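Local coordinates for acetylcholine-binding protein (Bulinus truncatus, PDB 2BJ0), which binds acetylcholine as a soluble pentameric homologue of the extracellular ligand-binding domain of nicotinic acetylcholine receptors, at the interface of chains A and B. Residues are numbered along the deposited sequence; one frame, centred on the assembly and turned at random. Chains: chain A/B, Acetylcholine-binding protein.

The interface of chains A and B. Residues chain A 143-145, 191; chain B 72, 74, 101, 103.
A:Thr143 and B:Ser74 meet hydroxyl to hydroxyl, OG1 lying 2.7 Å from OG in a hydrogen bond in which either hydroxyl may be the donor. The pair belongs to the subunit interface of the pentamer, where a loop of chain A that follows strand 133-141 docks onto strands 72-76 and 101-105 of chain B. The loop directly follows the loop B tryptophan of this family, so chain A gives the principal and chain B the complementary face of the interface that holds the agonist site; no ligand takes part here. Packing is tight around A:Thr143, which holds OG1 between its backbone N and carbonyl carbon (chi1 66°), sending the hydroxyl to B:Ser74 and the methyl CG2 against CB of B:Arg101, 3.8 Å away. CG2 of B:Val103 lies 3.4 Å from the carbonyl O of A:Thr143 and also packs on its CB. Next to the threonine, CB of B:Ser74 lies over the A:His144 face near NE2, 3.6 Å from that atom. The serine hydroxyl also receives a long but nearly straight bond, NH1 of B:Arg101 to OG at 3.3 Å (169° at H), so the arginine, besides touching the threonine directly, is likely to steady the hydroxyl. An alanine in place of B:Arg101 would probably leave the B:Ser74 hydroxyl without its arginine donor, freer to turn, and open a gap beside OG1 of A:Thr143 where CD had lain. At the border of this packed part, water 1 joins NE2 of A:His144 to the backbone O of B:Ser74. The other end is looser: A:Asp145 and B:Gln72 meet end on, OD2 3.0 Å from NE2, but the amide N-H points away and no hydrogen bond forms. Water 2 instead links NE2 of B:Gln72 to the backbone N of A:Asp145, 2.9 Å from that nitrogen.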
ATOM      1  N   THR A 143     -15.652   9.069  14.568  1.00 24.65           N
ATOM      2  CA  THR A 143     -15.440  10.443  15.002  1.00 25.30           C
ATOM      3  C   THR A 143     -16.621  11.382  14.938  1.00 25.49           C
ATOM      4  O   THR A 143     -16.431  12.552  15.253  1.00 25.56           O
ATOM      5  CB  THR A 143     -14.275  11.132  14.198  1.00 25.35           C
ATOM      6  OG1 THR A 143     -14.674  11.255  12.824  1.00 26.59           O
ATOM      7  CG2 THR A 143     -13.029  10.262  14.186  1.00 24.12           C
ATOM      8  N   HIS A 144     -17.809  10.893  14.548  1.00 26.80           N
ATOM      9  CA  HIS A 144     -19.044  11.705  14.555  1.00 27.91           C
ATOM     10  C   HIS A 144     -20.007  11.190  15.643  1.00 28.09           C
ATOM     11  O   HIS A 144     -20.468  10.057  15.583  1.00 27.83           O
ATOM     12  CB  HIS A 144     -19.755  11.653  13.178  1.00 27.07           C
ATOM     13  CG  HIS A 144     -18.938  12.208  12.036  1.00 27.08           C
ATOM     14  ND1 HIS A 144     -18.084  11.429  11.280  1.00 27.30           N
ATOM     15  CD2 HIS A 144     -18.875  13.456  11.504  1.00 26.25           C
ATOM     16  CE1 HIS A 144     -17.501  12.182  10.358  1.00 26.69           C
ATOM     17  NE2 HIS A 144     -17.965  13.415  10.469  1.00 27.05           N
ATOM     18  N   ASP A 145     -20.284  12.011  16.644  1.00 30.29           N
ATOM     19  CA  ASP A 145     -21.215  11.618  17.743  1.00 31.93           C
ATOM     20  C   ASP A 145     -22.659  11.647  17.237  1.00 32.00           C
ATOM     21  O   ASP A 145     -22.898  12.061  16.107  1.00 30.97           O
ATOM     22  CB  ASP A 145     -21.026  12.519  18.977  1.00 32.63           C
ATOM     23  CG  ASP A 145     -21.377  13.978  18.706  1.00 35.89           C
ATOM     24  OD1 ASP A 145     -22.305  14.258  17.919  1.00 38.20           O
ATOM     25  OD2 ASP A 145     -20.772  14.928  19.236  1.00 41.53           O
ATOM     26  N   TYR A 191     -22.055   8.049  21.057  1.00 44.64           N
ATOM     27  CA  TYR A 191     -21.854   7.548  19.709  1.00 41.60           C
ATOM     28  C   TYR A 191     -22.813   6.387  19.469  1.00 39.41           C
ATOM     29  O   TYR A 191     -22.981   5.557  20.334  1.00 39.31           O
ATOM     30  CB  TYR A 191     -20.400   7.093  19.554  1.00 41.05           C
ATOM     31  CG  TYR A 191     -19.463   8.267  19.396  1.00 41.51           C
ATOM     32  CD1 TYR A 191     -19.238   9.158  20.452  1.00 41.00           C
ATOM     33  CD2 TYR A 191     -18.810   8.504  18.189  1.00 39.82           C
ATOM     34  CE1 TYR A 191     -18.382  10.262  20.301  1.00 42.27           C
ATOM     35  CE2 TYR A 191     -17.969   9.594  18.032  1.00 40.10           C
ATOM     36  CZ  TYR A 191     -17.756  10.465  19.085  1.00 40.61           C
ATOM     37  OH  TYR A 191     -16.930  11.563  18.920  1.00 43.55           O
TER
ATOM     38  N   GLN B  72     -18.518  20.752  17.347  1.00 39.34           N
ATOM     39  CA  GLN B  72     -17.205  20.230  17.030  1.00 37.21           C
ATOM     40  C   GLN B  72     -17.282  19.769  15.592  1.00 35.10           C
ATOM     41  O   GLN B  72     -18.383  19.579  15.058  1.00 33.92           O
ATOM     42  CB  GLN B  72     -16.871  19.050  17.930  1.00 37.68           C
ATOM     43  CG  GLN B  72     -17.572  17.776  17.500  1.00 40.08           C
ATOM     44  CD  GLN B  72     -17.681  16.773  18.607  1.00 44.11           C
ATOM     45  OE1 GLN B  72     -17.491  17.122  19.776  1.00 47.67           O
ATOM     46  NE2 GLN B  72     -18.002  15.521  18.259  1.00 43.57           N
ATOM     47  N   SER B  74     -15.367  16.976  12.786  1.00 28.11           N
ATOM     48  CA  SER B  74     -14.424  15.916  12.419  1.00 28.02           C
ATOM     49  C   SER B  74     -13.842  16.177  11.034  1.00 27.59           C
ATOM     50  O   SER B  74     -14.581  16.452  10.093  1.00 27.87           O
ATOM     51  CB  SER B  74     -15.150  14.595  12.392  1.00 27.82           C
ATOM     52  OG  SER B  74     -14.384  13.660  11.667  1.00 25.54           O
ATOM     53  N   ARG B 101      -9.218  10.453  11.132  1.00 26.57           N
ATOM     54  CA  ARG B 101      -9.867  11.749  11.323  1.00 26.35           C
ATOM     55  C   ARG B 101      -9.656  12.284  12.737  1.00 25.02           C
ATOM     56  O   ARG B 101      -9.492  11.521  13.663  1.00 24.62           O
ATOM     57  CB  ARG B 101     -11.351  11.644  11.049  1.00 26.59           C
ATOM     58  CG  ARG B 101     -11.739  11.162   9.697  1.00 28.10           C
ATOM     59  CD  ARG B 101     -13.245  11.320   9.444  1.00 31.63           C
ATOM     60  NE  ARG B 101     -13.379  11.712   8.064  1.00 35.47           N
ATOM     61  CZ  ARG B 101     -13.817  12.867   7.620  1.00 33.76           C
ATOM     62  NH1 ARG B 101     -14.322  13.797   8.418  1.00 31.59           N
ATOM     63  NH2 ARG B 101     -13.812  13.046   6.318  1.00 37.66           N
ATOM     64  N   VAL B 103     -11.060  15.347  15.623  1.00 27.57           N
ATOM     65  CA  VAL B 103     -12.155  16.236  15.952  1.00 27.09           C
ATOM     66  C   VAL B 103     -11.632  17.544  16.538  1.00 26.88           C
ATOM     67  O   VAL B 103     -10.861  17.533  17.495  1.00 27.17           O
ATOM     68  CB  VAL B 103     -13.177  15.562  16.902  1.00 27.08           C
ATOM     69  CG1 VAL B 103     -14.286  16.519  17.230  1.00 27.27           C
ATOM     70  CG2 VAL B 103     -13.758  14.320  16.249  1.00 26.45           C
TER
HETATM   71  O   HOH W   1     -17.449  16.053   9.671  1.00 25.22           O
HETATM   72  O   HOH W   2     -19.445  14.810  16.255  1.00 46.41           O